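Local coordinates for putative phosphatase (Clostridium difficile, PDB 3SD7), which probably hydrolyses phosphate esters as a phosphatase of the haloacid dehalogenase-like family, though its substrate is not established, at residues Glu30-Asp35 and Ile188-Arg193; Ile128-Thr133 and Phe153-Gly158; Val166-Val171 and Lys194-Gly199; Lys182-Val187 and Ile203-Ile208; Gly209-Tyr214 and Ile228-Glu233. All coordinates share one frame; numbering follows the deposited sequence. Where two conformers were deposited one is given.

Contacts 1, 2 and 5 pair strands of the central parallel sheet, and contact 4 lies where two of its strands begin. Contact 1 pairs the middle strands 31-34 and 187-191 and carries the sodium site at their C-terminal ends. Contact 2 adds strand 128-133 and the edge strand 155-159; its centre is about 9 Å from that of contact 1, and Phe34 N lies 2.8 Å from Leu130 O. Contact 5 adds strands 206-210 and 227-229 at the other edge, about 19 Å from contact 2 between centres. Contact 3 joins two helix starts beside the site, where Lys168 pairs with Asp35. Contact 4 has its centre about 10 Å from that of contact 1.

Contact 1 of 5, residues Glu30-Asp35 and Ile188-Arg193. With NA (sodium ion), chain B.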
# COMPACT_ATOMS: atom_id res chain seq x y z
N GLU A 30 17.24 -6.85 10.01
CA GLU A 30 17.99 -5.61 9.83
C GLU A 30 17.42 -4.70 8.73
O GLU A 30 17.72 -3.51 8.70
CB GLU A 30 19.44 -5.93 9.53
CG GLU A 30 20.10 -6.72 10.64
CD GLU A 30 21.50 -7.19 10.29
OE1 GLU A 30 22.07 -6.73 9.27
OE2 GLU A 30 22.03 -8.04 11.05
N ILE A 31 16.68 -5.30 7.80
CA ILE A 31 16.07 -4.59 6.68
C ILE A 31 14.57 -4.89 6.73
O ILE A 31 14.17 -6.06 6.67
CB ILE A 31 16.68 -5.03 5.30
CG1 ILE A 31 18.20 -4.75 5.27
CG2 ILE A 31 15.92 -4.36 4.13
CD1 ILE A 31 18.90 -5.12 3.94
N VAL A 32 13.72 -3.86 6.81
CA VAL A 32 12.28 -4.04 6.92
C VAL A 32 11.62 -3.29 5.78
O VAL A 32 11.83 -2.07 5.62
CB VAL A 32 11.73 -3.50 8.23
CG1 VAL A 32 10.22 -3.83 8.37
CG2 VAL A 32 12.54 -4.04 9.44
N LEU A 33 10.88 -4.02 4.97
CA LEU A 33 10.16 -3.44 3.86
C LEU A 33 8.69 -3.30 4.25
O LEU A 33 8.13 -4.17 4.92
CB LEU A 33 10.23 -4.32 2.62
CG LEU A 33 11.54 -4.44 1.90
CD1 LEU A 33 12.56 -5.22 2.69
CD2 LEU A 33 11.31 -5.07 0.51
N PHE A 34 8.09 -2.20 3.82
CA PHE A 34 6.70 -1.93 4.05
C PHE A 34 5.93 -1.63 2.76
O PHE A 34 6.43 -0.92 1.91
CB PHE A 34 6.49 -0.70 4.94
CG PHE A 34 6.96 -0.85 6.35
CD1 PHE A 34 6.04 -1.17 7.36
CD2 PHE A 34 8.28 -0.59 6.69
CE1 PHE A 34 6.46 -1.28 8.65
CE2 PHE A 34 8.69 -0.70 8.04
CZ PHE A 34 7.78 -1.05 8.99
N ASP A 35 4.73 -2.19 2.62
CA ASP A 35 3.81 -1.73 1.59
C ASP A 35 3.26 -0.38 2.12
O ASP A 35 3.51 0.01 3.28
CB ASP A 35 2.73 -2.76 1.32
CG ASP A 35 2.18 -2.66 -0.12
OD1 ASP A 35 2.03 -1.54 -0.63
OD2 ASP A 35 1.92 -3.72 -0.76
N ILE A 188 12.67 -8.66 6.08
CA ILE A 188 11.26 -8.95 6.31
C ILE A 188 10.36 -7.94 5.60
O ILE A 188 10.68 -6.76 5.54
CB ILE A 188 10.92 -9.04 7.81
CG1 ILE A 188 9.53 -9.64 8.01
CG2 ILE A 188 11.12 -7.69 8.54
CD1 ILE A 188 9.34 -10.26 9.45
N MET A 189 9.26 -8.44 5.03
CA MET A 189 8.25 -7.64 4.36
C MET A 189 6.99 -7.51 5.24
O MET A 189 6.47 -8.52 5.75
CB MET A 189 7.86 -8.33 3.03
CG MET A 189 6.71 -7.65 2.25
SD MET A 189 7.22 -6.06 1.56
CE MET A 189 5.65 -5.45 0.90
N VAL A 190 6.48 -6.31 5.34
CA VAL A 190 5.27 -6.01 6.13
C VAL A 190 4.18 -5.50 5.19
O VAL A 190 4.38 -4.56 4.44
CB VAL A 190 5.56 -4.96 7.19
CG1 VAL A 190 4.31 -4.67 8.03
CG2 VAL A 190 6.73 -5.39 8.07
N GLY A 191 3.00 -6.12 5.23
CA GLY A 191 1.93 -5.73 4.34
C GLY A 191 0.57 -6.22 4.80
O GLY A 191 0.49 -7.07 5.67
N ASP A 192 -0.48 -5.68 4.18
CA ASP A 192 -1.87 -6.01 4.56
C ASP A 192 -2.62 -6.88 3.55
O ASP A 192 -3.78 -7.13 3.76
CB ASP A 192 -2.69 -4.75 4.76
CG ASP A 192 -2.94 -4.00 3.44
OD1 ASP A 192 -1.98 -3.85 2.61
OD2 ASP A 192 -4.06 -3.50 3.21
N ARG A 193 -1.96 -7.35 2.51
CA ARG A 193 -2.62 -8.19 1.52
C ARG A 193 -1.84 -9.43 1.21
O ARG A 193 -0.61 -9.49 1.38
CB ARG A 193 -2.81 -7.44 0.20
CG ARG A 193 -3.69 -6.16 0.28
CD ARG A 193 -5.13 -6.38 0.80
NE ARG A 193 -5.83 -7.44 0.11
CZ ARG A 193 -6.48 -7.33 -1.05
NH1 ARG A 193 -6.55 -6.17 -1.70
NH2 ARG A 193 -7.11 -8.39 -1.56
NA NA B . -1.70 -2.60 0.81
O HOH W 1 -0.80 -4.45 0.11
O HOH W 2 -1.01 -1.47 -0.96
O HOH W 3 -4.12 -2.39 0.82
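Four backbone hydrogen bonds join the parallel strands 31-34 and 188-191. Leu33 N gives a nearly straight bond to Ile188 O (2.8 Å, 176° at the hydrogen). Val190 N reaches Leu33 O at 2.7 Å. Ile188 N to Ile31 O and Asp35 N to Val190 O complete the ladder. Just past the strand ends, Asp192 OD1 binds the sodium ion at 2.2 Å, with three waters and Asp37 O as further ligands. Asp35 does not touch the metal. Its OD2 and OD1 take weak bonds from two of the metal-bound waters. OD2 also pairs with Lys168, and OD1 accepts from Thr133.

Packing covers both faces of the ladder. On one, Val190 CB lies 3.8 Å from Phe34 CD1, and CG2 of Val190 sits over a face of the ring and also meets Val32 CG1. On the other, Met189 bends at chi2 (70°), which lays SD against Leu33 CB at 3.6 Å and brings CE near Asp35 CB. The Asp35-x-Asp37-x-Thr39 sequence fits the HAD motif. Sodium probably marks the place of the magnesium usual in this family, and Lys168 would partly offset the negative charge gathered here.

Contact 2 of 5, residues Ile128-Thr133 and Phe153-Gly158; sequences ILLVAT and FKYIAG
Phe153 leads into the second strand of a parallel beta-alpha-beta unit, in which helix 137-146 links strands 128-133 and 155-159. Val131 CG2 sits over one face of the Phe153 ring, 3.8 Å from its centroid. Leu130 N lies at the ring edge, in its plane, and Leu129 CB touches CD1. Lys154 gives its backbone N to Leu129 O at 2.9 Å, while its aliphatic chain runs alongside Ile128 CG2. Tyr155 O accepts from Val131 N. The tyrosine ring lies beside Leu130, with Leu130 CD2 3.9 Å from Tyr155 CD2. Ile156 CG2 packs on Val131 CB, on the face that helix 137-146 covers. Ala157 is gripped twice: its N gives to Val131 O from 36° above the carbonyl plane, and its O accepts from Thr133 N at 3.0 Å. At Gly158 the strands stay close, with CA 3.2 Å from Thr133 O. With OG1 anti to the backbone N (chi1 -178°), Thr133 CG2 faces Ala157 O at 3.5 Å.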
# COMPACT_ATOMS: atom_id res chain seq x y z
N ILE A 128 17.23 -0.60 8.53
CA ILE A 128 17.04 0.00 7.23
C ILE A 128 15.57 -0.26 6.86
O ILE A 128 15.11 -1.42 6.87
CB ILE A 128 17.95 -0.65 6.19
CG1 ILE A 128 19.40 -0.31 6.51
CG2 ILE A 128 17.59 -0.12 4.79
CD1 ILE A 128 20.41 -1.11 5.72
N LEU A 129 14.85 0.82 6.58
CA LEU A 129 13.43 0.77 6.28
C LEU A 129 13.24 1.14 4.81
O LEU A 129 13.82 2.12 4.30
CB LEU A 129 12.67 1.73 7.17
CG LEU A 129 12.95 1.62 8.67
CD1 LEU A 129 12.06 2.61 9.45
CD2 LEU A 129 12.73 0.19 9.16
N LEU A 130 12.45 0.33 4.13
CA LEU A 130 12.18 0.54 2.71
C LEU A 130 10.69 0.47 2.44
O LEU A 130 9.95 -0.21 3.16
CB LEU A 130 12.85 -0.58 1.92
CG LEU A 130 14.35 -0.86 2.14
CD1 LEU A 130 14.81 -2.14 1.38
CD2 LEU A 130 15.19 0.34 1.75
N VAL A 131 10.24 1.12 1.38
CA VAL A 131 8.87 0.98 0.91
C VAL A 131 8.89 0.25 -0.42
O VAL A 131 9.68 0.61 -1.30
CB VAL A 131 8.13 2.33 0.76
CG1 VAL A 131 6.78 2.16 0.05
CG2 VAL A 131 7.92 2.96 2.14
N ALA A 132 8.08 -0.80 -0.53
CA ALA A 132 7.90 -1.56 -1.76
C ALA A 132 6.39 -1.67 -1.96
O ALA A 132 5.70 -2.36 -1.21
CB ALA A 132 8.57 -2.96 -1.66
N THR A 133 5.89 -0.98 -2.97
CA THR A 133 4.46 -0.86 -3.20
C THR A 133 4.11 -0.90 -4.68
O THR A 133 4.97 -0.66 -5.54
CB THR A 133 3.97 0.47 -2.57
OG1 THR A 133 2.55 0.62 -2.72
CG2 THR A 133 4.68 1.70 -3.20
N PHE A 153 12.85 6.32 5.65
CA PHE A 153 13.05 5.30 4.63
C PHE A 153 14.25 5.60 3.74
O PHE A 153 14.40 6.70 3.22
CB PHE A 153 11.79 5.18 3.75
CG PHE A 153 10.59 4.74 4.52
CD1 PHE A 153 10.39 3.41 4.77
CD2 PHE A 153 9.67 5.67 5.01
CE1 PHE A 153 9.32 2.98 5.51
CE2 PHE A 153 8.58 5.23 5.76
CZ PHE A 153 8.42 3.90 6.01
N LYS A 154 15.09 4.60 3.56
CA LYS A 154 16.26 4.74 2.70
C LYS A 154 15.87 4.83 1.26
O LYS A 154 16.41 5.69 0.54
CB LYS A 154 17.24 3.60 2.93
CG LYS A 154 18.56 3.80 2.21
CD LYS A 154 19.61 2.76 2.62
CE LYS A 154 20.96 2.98 1.93
NZ LYS A 154 21.64 4.29 2.24
N TYR A 155 14.98 3.93 0.81
CA TYR A 155 14.50 3.90 -0.56
C TYR A 155 13.01 3.68 -0.55
O TYR A 155 12.46 2.99 0.33
CB TYR A 155 15.18 2.80 -1.37
CG TYR A 155 16.66 2.95 -1.50
CD1 TYR A 155 17.21 4.04 -2.15
CD2 TYR A 155 17.51 2.02 -0.96
CE1 TYR A 155 18.60 4.17 -2.28
CE2 TYR A 155 18.87 2.13 -1.06
CZ TYR A 155 19.42 3.21 -1.72
OH TYR A 155 20.78 3.35 -1.81
N ILE A 156 12.35 4.26 -1.55
CA ILE A 156 10.90 4.14 -1.73
C ILE A 156 10.72 3.76 -3.18
O ILE A 156 11.19 4.49 -4.09
CB ILE A 156 10.19 5.47 -1.43
CG1 ILE A 156 10.31 5.83 0.07
CG2 ILE A 156 8.71 5.43 -1.89
CD1 ILE A 156 10.03 7.33 0.38
N ALA A 157 10.10 2.60 -3.41
CA ALA A 157 9.87 2.04 -4.73
C ALA A 157 8.42 1.65 -4.95
O ALA A 157 7.87 0.81 -4.24
CB ALA A 157 10.74 0.82 -4.95
N GLY A 158 7.82 2.28 -5.96
CA GLY A 158 6.47 1.99 -6.41
C GLY A 158 6.47 1.76 -7.91
O GLY A 158 7.50 1.42 -8.52

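Contact 3 of 5, residues Val166-Val171 and Lys194-Gly199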
# COMPACT_ATOMS: atom_id res chain seq x y z
N VAL A 166 3.09 -2.51 -11.11
CA VAL A 166 4.21 -3.41 -10.88
C VAL A 166 3.84 -4.48 -9.85
O VAL A 166 3.18 -4.18 -8.85
CB VAL A 166 5.46 -2.64 -10.39
CG1 VAL A 166 6.66 -3.59 -10.28
CG2 VAL A 166 5.78 -1.49 -11.35
N ASN A 167 4.25 -5.72 -10.14
CA ASN A 167 4.05 -6.84 -9.22
C ASN A 167 4.91 -6.66 -7.98
O ASN A 167 5.96 -5.96 -8.00
CB ASN A 167 4.37 -8.18 -9.89
CG ASN A 167 3.33 -8.59 -10.90
OD1 ASN A 167 2.15 -8.25 -10.76
ND2 ASN A 167 3.74 -9.36 -11.89
N LYS A 168 4.49 -7.29 -6.89
CA LYS A 168 5.16 -7.12 -5.63
C LYS A 168 6.57 -7.72 -5.61
O LYS A 168 7.49 -7.09 -5.15
CB LYS A 168 4.33 -7.71 -4.50
CG LYS A 168 4.37 -6.89 -3.27
CD LYS A 168 3.53 -5.63 -3.39
CE LYS A 168 2.04 -5.97 -3.45
NZ LYS A 168 1.18 -4.76 -3.34
N ASN A 169 6.74 -8.94 -6.12
CA ASN A 169 8.09 -9.55 -6.11
C ASN A 169 9.10 -8.66 -6.85
O ASN A 169 10.26 -8.55 -6.45
CB ASN A 169 8.09 -10.96 -6.71
CG ASN A 169 7.93 -10.94 -8.20
OD1 ASN A 169 6.83 -10.79 -8.73
ND2 ASN A 169 9.04 -11.10 -8.91
N GLU A 170 8.65 -7.98 -7.90
CA GLU A 170 9.53 -7.14 -8.70
C GLU A 170 10.00 -5.90 -7.97
O GLU A 170 11.17 -5.52 -8.05
CB GLU A 170 8.84 -6.74 -10.00
CG GLU A 170 8.47 -7.93 -10.85
CD GLU A 170 8.05 -7.51 -12.24
OE1 GLU A 170 7.90 -6.28 -12.48
OE2 GLU A 170 7.86 -8.41 -13.08
N VAL A 171 9.08 -5.26 -7.25
CA VAL A 171 9.43 -4.07 -6.53
C VAL A 171 10.26 -4.43 -5.26
O VAL A 171 11.18 -3.71 -4.90
CB VAL A 171 8.18 -3.19 -6.29
CG1 VAL A 171 7.18 -3.82 -5.34
CG2 VAL A 171 8.58 -1.86 -5.83
N LYS A 194 -2.55 -10.43 0.70
CA LYS A 194 -1.88 -11.64 0.22
C LYS A 194 -0.74 -11.32 -0.79
O LYS A 194 0.26 -12.00 -0.82
CB LYS A 194 -2.87 -12.61 -0.42
CG LYS A 194 -3.62 -12.07 -1.59
CD LYS A 194 -4.70 -13.06 -2.10
CE LYS A 194 -5.41 -12.46 -3.28
NZ LYS A 194 -6.38 -13.42 -3.94
N TYR A 195 -0.90 -10.27 -1.59
CA TYR A 195 0.07 -9.92 -2.62
C TYR A 195 1.44 -9.62 -2.04
O TYR A 195 2.49 -9.91 -2.67
CB TYR A 195 -0.45 -8.76 -3.47
CG TYR A 195 -1.81 -9.07 -4.04
CD1 TYR A 195 -1.96 -10.09 -4.97
CD2 TYR A 195 -2.95 -8.40 -3.59
CE1 TYR A 195 -3.22 -10.41 -5.46
CE2 TYR A 195 -4.19 -8.72 -4.07
CZ TYR A 195 -4.32 -9.72 -5.00
OH TYR A 195 -5.58 -10.05 -5.49
N ASP A 196 1.45 -9.00 -0.86
CA ASP A 196 2.68 -8.71 -0.14
C ASP A 196 3.35 -9.98 0.35
O ASP A 196 4.57 -10.12 0.29
CB ASP A 196 2.35 -7.84 1.08
CG ASP A 196 1.82 -6.51 0.70
OD1 ASP A 196 2.49 -5.84 -0.12
OD2 ASP A 196 0.72 -6.12 1.17
N ILE A 197 2.54 -10.93 0.84
CA ILE A 197 3.06 -12.19 1.36
C ILE A 197 3.55 -13.08 0.21
O ILE A 197 4.62 -13.67 0.29
CB ILE A 197 2.03 -12.93 2.22
CG1 ILE A 197 1.39 -11.96 3.22
CG2 ILE A 197 2.66 -14.17 2.90
CD1 ILE A 197 2.40 -11.19 4.04
N ILE A 198 2.77 -13.14 -0.87
CA ILE A 198 3.16 -13.92 -2.07
C ILE A 198 4.49 -13.35 -2.64
O ILE A 198 5.40 -14.11 -3.01
CB ILE A 198 2.05 -13.84 -3.15
CG1 ILE A 198 0.81 -14.59 -2.69
CG2 ILE A 198 2.54 -14.39 -4.48
CD1 ILE A 198 -0.46 -14.19 -3.44
N GLY A 199 4.60 -12.02 -2.65
CA GLY A 199 5.81 -11.35 -3.12
C GLY A 199 7.01 -11.74 -2.27
O GLY A 199 8.05 -12.16 -2.79
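Lys168 carries this contact, reaching from the first turn of helix 168-179 across the first turns of helix 194-203. Its CB lies 3.4 Å from the backbone O of Tyr195 and also faces Gly199 CA. The outer chain was modelled in two conformers, and its path is described here for one of them. CG stays near the same Tyr195 carbonyl. Bends at chi2 (75°) and chi3 (68°) then turn the chain toward the N-terminal end of helix 194-203 and toward Asp35. In this conformer CD comes beside Asp196 OD1. CE touches Tyr195 CB at 3.7 Å, and the two side chains cross at about a right angle there. NZ ends 3.6 Å from Asp196 OD1, a long salt bridge, and the position of that oxygen is less certain. Ser134 OG also bonds to NZ.

Gly199 allows the helices to come together. Gly199 CA is 4.2 Å from Asn169 CA and 4.0 Å from Asn169 N. The backbones meet there with no side chain on the glycine between them. Asp196 OD2 accepts from Arg193 N, at the N-cap of helix 194-203, which probably limits rotation of the carboxylate. Val171, further along helix 168-179, packs on Ala157 of the sheet. The lysine pairs chiefly with Asp35; its approach to Asp196 is long and uncertain. That pairing is consistent with Lys168 being the conserved lysine expected in HAD phosphatases.

Contact 4 of 5, residues Lys182-Val187 and Ile203-Ile208; sequences KDKDKV and IGIDSI
Val187 and Ile205 meet at a slant, branch against branch. Ile205 CG2 lies 3.8 Å from Val187 CB, and Ile205 CD1 meets Val187 CG1 at 3.9 Å. Ile205 holds CG1 between its backbone N and carbonyl carbon (chi1 61°), which sets CG2 beside the backbone N and facing the valine. Val187 also packs on Leu176, and Ile205 on Ile172, so helix 168-179 covers this apolar patch.

Lys184 meets the same isoleucine methyl, with its CB 4.2 Å from Ile205 CG2. Beyond it the chain reaches the C-terminal end of helix 194-203, and a bend at chi3 (68°) brings NZ to Ile203 O, a weak bond of 2.8 Å. Lys184 CE passes Ile203 CG2 at 4.1 Å. Two waters fill in the polar links. One accepts from Asp206 N at 2.9 Å and lies within bonding range of Val187 O and Lys184 O. The other lies between Asp185 OD2 and Gly204 O. The carboxylate of Asp206 points elsewhere, to Tyr29 OH and Lys27.

On the first segment, Asp183 OD1 accepts from Asp185 N, an Asx turn that leads into the 3-10 turn 184-185. On the second, Gly204 has positive phi (88°) and is the C-prime residue of a Schellman motif ending helix 194-203. These turns precede the neighbouring parallel strands 187-191 and 206-210, as in a Rossmann-like alpha/beta fold.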
# COMPACT_ATOMS: atom_id res chain seq x y z
N LYS A 182 23.00 -9.30 0.95
CA LYS A 182 23.49 -10.67 0.86
C LYS A 182 22.70 -11.59 1.80
O LYS A 182 22.20 -12.63 1.36
CB LYS A 182 24.97 -10.77 1.21
CG LYS A 182 25.38 -12.17 1.73
CD LYS A 182 25.16 -13.31 0.70
CE LYS A 182 25.46 -14.70 1.31
NZ LYS A 182 25.49 -15.80 0.30
N ASP A 183 22.59 -11.24 3.09
CA ASP A 183 21.89 -12.12 4.03
C ASP A 183 20.42 -11.84 4.02
O ASP A 183 19.92 -11.06 4.86
CB ASP A 183 22.42 -12.02 5.47
CG ASP A 183 21.82 -13.11 6.41
OD1 ASP A 183 20.96 -13.92 5.96
OD2 ASP A 183 22.20 -13.16 7.59
N LYS A 184 19.70 -12.51 3.11
CA LYS A 184 18.25 -12.32 3.03
C LYS A 184 17.54 -12.79 4.29
O LYS A 184 16.41 -12.42 4.50
CB LYS A 184 17.63 -12.94 1.76
CG LYS A 184 17.76 -12.03 0.54
CD LYS A 184 17.83 -12.77 -0.80
CE LYS A 184 16.55 -13.45 -1.16
NZ LYS A 184 16.62 -14.01 -2.55
N ASP A 185 18.20 -13.57 5.15
CA ASP A 185 17.55 -14.00 6.40
C ASP A 185 17.26 -12.84 7.36
O ASP A 185 16.42 -12.97 8.24
CB ASP A 185 18.33 -15.12 7.11
CG ASP A 185 18.14 -16.48 6.46
OD1 ASP A 185 19.11 -17.27 6.46
OD2 ASP A 185 17.04 -16.78 5.94
N LYS A 186 17.93 -11.70 7.19
CA LYS A 186 17.68 -10.57 8.08
C LYS A 186 16.70 -9.58 7.43
O LYS A 186 16.63 -8.44 7.84
CB LYS A 186 18.98 -9.84 8.44
CG LYS A 186 20.06 -10.68 9.13
CD LYS A 186 19.51 -11.46 10.32
CE LYS A 186 20.57 -11.65 11.41
NZ LYS A 186 21.83 -12.25 10.91
N VAL A 187 15.97 -10.03 6.40
CA VAL A 187 15.01 -9.18 5.67
C VAL A 187 13.57 -9.62 5.93
O VAL A 187 13.28 -10.82 6.00
CB VAL A 187 15.27 -9.20 4.12
CG1 VAL A 187 14.36 -8.22 3.42
CG2 VAL A 187 16.74 -8.84 3.78
N ILE A 203 10.56 -14.09 -3.24
CA ILE A 203 11.89 -13.56 -3.04
C ILE A 203 12.66 -14.35 -1.99
O ILE A 203 13.89 -14.33 -1.97
CB ILE A 203 11.79 -12.06 -2.65
CG1 ILE A 203 11.10 -11.28 -3.77
CG2 ILE A 203 13.17 -11.48 -2.34
CD1 ILE A 203 11.81 -11.38 -5.12
N GLY A 204 11.95 -15.06 -1.12
CA GLY A 204 12.58 -15.87 -0.09
C GLY A 204 12.86 -15.11 1.20
O GLY A 204 13.87 -15.34 1.86
N ILE A 205 11.97 -14.19 1.54
CA ILE A 205 12.08 -13.44 2.78
C ILE A 205 10.84 -13.66 3.66
O ILE A 205 9.76 -14.06 3.16
CB ILE A 205 12.32 -11.92 2.54
CG1 ILE A 205 11.17 -11.29 1.76
CG2 ILE A 205 13.64 -11.70 1.74
CD1 ILE A 205 11.32 -9.79 1.59
N ASP A 206 11.02 -13.41 4.95
CA ASP A 206 9.96 -13.50 5.93
C ASP A 206 8.92 -12.39 5.71
O ASP A 206 9.16 -11.42 4.95
CB ASP A 206 10.53 -13.45 7.36
CG ASP A 206 11.22 -14.75 7.77
OD1 ASP A 206 11.17 -15.75 7.02
OD2 ASP A 206 11.83 -14.79 8.88
N SER A 207 7.78 -12.54 6.37
CA SER A 207 6.69 -11.61 6.25
C SER A 207 5.84 -11.45 7.50
O SER A 207 5.65 -12.38 8.29
CB SER A 207 5.75 -12.03 5.10
OG SER A 207 5.30 -13.37 5.26
N ILE A 208 5.30 -10.24 7.63
CA ILE A 208 4.31 -9.91 8.64
C ILE A 208 3.04 -9.51 7.86
O ILE A 208 3.06 -8.57 7.04
CB ILE A 208 4.68 -8.71 9.50
CG1 ILE A 208 5.96 -8.99 10.30
CG2 ILE A 208 3.50 -8.40 10.48
CD1 ILE A 208 6.44 -7.82 11.16
O HOH W 4 13.75 -13.48 5.96
O HOH W 5 14.96 -15.47 4.52

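Contact 5 of 5, residues Gly209-Tyr214 and Ile228-Glu233; sequences GVLYGY and IVENVE
Tyr212 lays one face of its ring over Val232 CG2, a CH-pi contact 3.8 Å from the ring centroid and 22° off the normal. Val210 CG2 covers the opposite face, so the ring is sandwiched between two valine methyls. Glu230 O lies at the ring edge, in its plane, and is 3.5 Å from Tyr212 CB. The tyrosine holds CG between its backbone N and carbonyl carbon (chi1 60°), which swings the ring across the backbone at Glu230 to Val232. Its OH bonds to the backbone O of Thr39, within the likely HAD motif, and Tyr112 meets the ring edge-to-face. Tyr212 N is buried with no partner.

Preceding the ring in sequence, the two segments form the last parallel pair of the sheet, strands 206-210 and 227-229, joined by helix 217-223 in a beta-alpha-beta unit. Val229 N gives to Gly209 O at 2.9 Å, and Leu211 N gives to Val229 O at the same length. Val210 CG1 touches Val229 CG2 at 3.6 Å on the face toward the ring.

Leu211 packs on Ile228, with Phe217 and Ile220 of helix 217-223 beyond. Its CD1 meets Ile228 CG2 at 3.8 Å at a slant. In one of two modelled conformers, the Glu230 chain bends at chi2 (-79°) and brings its carboxylate back over the leucine, with OE1 3.4 Å from Leu211 CB. Asn231 OD1 bonds onward to Ser234 OG.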
# COMPACT_ATOMS: atom_id res chain seq x y z
N GLY A 209 1.97 -10.26 8.07
CA GLY A 209 0.67 -9.92 7.51
C GLY A 209 -0.10 -9.14 8.57
O GLY A 209 -0.31 -9.64 9.71
N VAL A 210 -0.51 -7.93 8.25
CA VAL A 210 -1.25 -7.12 9.20
C VAL A 210 -2.76 -7.24 8.92
O VAL A 210 -3.17 -7.43 7.78
CB VAL A 210 -0.82 -5.64 9.23
CG1 VAL A 210 0.72 -5.53 9.30
CG2 VAL A 210 -1.36 -4.84 8.00
N LEU A 211 -3.56 -7.11 9.97
CA LEU A 211 -5.01 -7.24 9.89
C LEU A 211 -5.76 -5.91 9.99
O LEU A 211 -6.98 -5.90 9.85
CB LEU A 211 -5.54 -8.19 10.99
CG LEU A 211 -4.93 -9.59 11.05
CD1 LEU A 211 -5.52 -10.37 12.24
CD2 LEU A 211 -5.17 -10.35 9.72
N TYR A 212 -5.03 -4.80 10.20
CA TYR A 212 -5.67 -3.49 10.34
C TYR A 212 -5.89 -2.75 9.03
O TYR A 212 -6.45 -1.64 9.02
CB TYR A 212 -4.87 -2.60 11.31
CG TYR A 212 -3.45 -2.34 10.90
CD1 TYR A 212 -3.15 -1.39 9.91
CD2 TYR A 212 -2.39 -3.04 11.48
CE1 TYR A 212 -1.87 -1.15 9.53
CE2 TYR A 212 -1.10 -2.79 11.11
CZ TYR A 212 -0.83 -1.83 10.14
OH TYR A 212 0.47 -1.60 9.77
N GLY A 213 -5.48 -3.37 7.93
CA GLY A 213 -5.63 -2.82 6.60
C GLY A 213 -6.79 -3.43 5.83
O GLY A 213 -7.92 -3.62 6.36
N TYR A 214 -6.53 -3.70 4.56
CA TYR A 214 -7.57 -4.13 3.64
C TYR A 214 -7.67 -5.64 3.42
O TYR A 214 -8.58 -6.10 2.77
CB TYR A 214 -7.47 -3.34 2.32
CG TYR A 214 -7.91 -1.91 2.53
CD1 TYR A 214 -9.22 -1.54 2.28
CD2 TYR A 214 -7.03 -0.95 3.05
CE1 TYR A 214 -9.65 -0.26 2.51
CE2 TYR A 214 -7.49 0.36 3.30
CZ TYR A 214 -8.79 0.68 3.00
OH TYR A 214 -9.29 1.94 3.24
N ILE A 228 1.45 -12.88 11.95
CA ILE A 228 0.23 -12.11 11.77
C ILE A 228 0.09 -11.13 12.94
O ILE A 228 0.26 -11.54 14.11
CB ILE A 228 -0.98 -13.05 11.70
CG1 ILE A 228 -0.88 -13.94 10.45
CG2 ILE A 228 -2.30 -12.27 11.66
CD1 ILE A 228 -1.96 -15.00 10.35
N VAL A 229 -0.23 -9.86 12.65
CA VAL A 229 -0.49 -8.86 13.71
C VAL A 229 -1.84 -8.15 13.53
O VAL A 229 -2.26 -7.88 12.39
CB VAL A 229 0.65 -7.82 13.84
CG1 VAL A 229 1.94 -8.54 14.12
CG2 VAL A 229 0.75 -6.98 12.58
N GLU A 230 -2.52 -7.88 14.64
CA GLU A 230 -3.80 -7.18 14.62
C GLU A 230 -3.66 -5.67 14.52
O GLU A 230 -4.47 -5.01 13.87
CB GLU A 230 -4.66 -7.52 15.86
CG GLU A 230 -5.52 -8.77 15.75
CD GLU A 230 -6.82 -8.56 14.95
OE1 GLU A 230 -6.87 -7.67 14.06
OE2 GLU A 230 -7.80 -9.29 15.21
N ASN A 231 -2.60 -5.12 15.12
CA ASN A 231 -2.45 -3.69 15.19
C ASN A 231 -1.01 -3.25 14.99
O ASN A 231 -0.10 -4.07 14.97
CB ASN A 231 -2.99 -3.20 16.53
CG ASN A 231 -2.44 -3.99 17.69
OD1 ASN A 231 -1.23 -4.08 17.86
ND2 ASN A 231 -3.34 -4.56 18.51
N VAL A 232 -0.85 -1.96 14.79
CA VAL A 232 0.44 -1.35 14.53
C VAL A 232 1.43 -1.59 15.66
O VAL A 232 2.58 -1.98 15.42
CB VAL A 232 0.27 0.15 14.23
CG1 VAL A 232 1.61 0.89 14.25
CG2 VAL A 232 -0.47 0.35 12.89
N GLU A 233 0.99 -1.37 16.90
CA GLU A 233 1.87 -1.54 18.05
C GLU A 233 2.51 -2.93 18.14
O GLU A 233 3.65 -3.06 18.59
CB GLU A 233 1.15 -1.20 19.37
CG GLU A 233 0.95 0.32 19.64
CD GLU A 233 2.26 1.11 19.83
OE1 GLU A 233 2.19 2.34 20.05
OE2 GLU A 233 3.36 0.53 19.75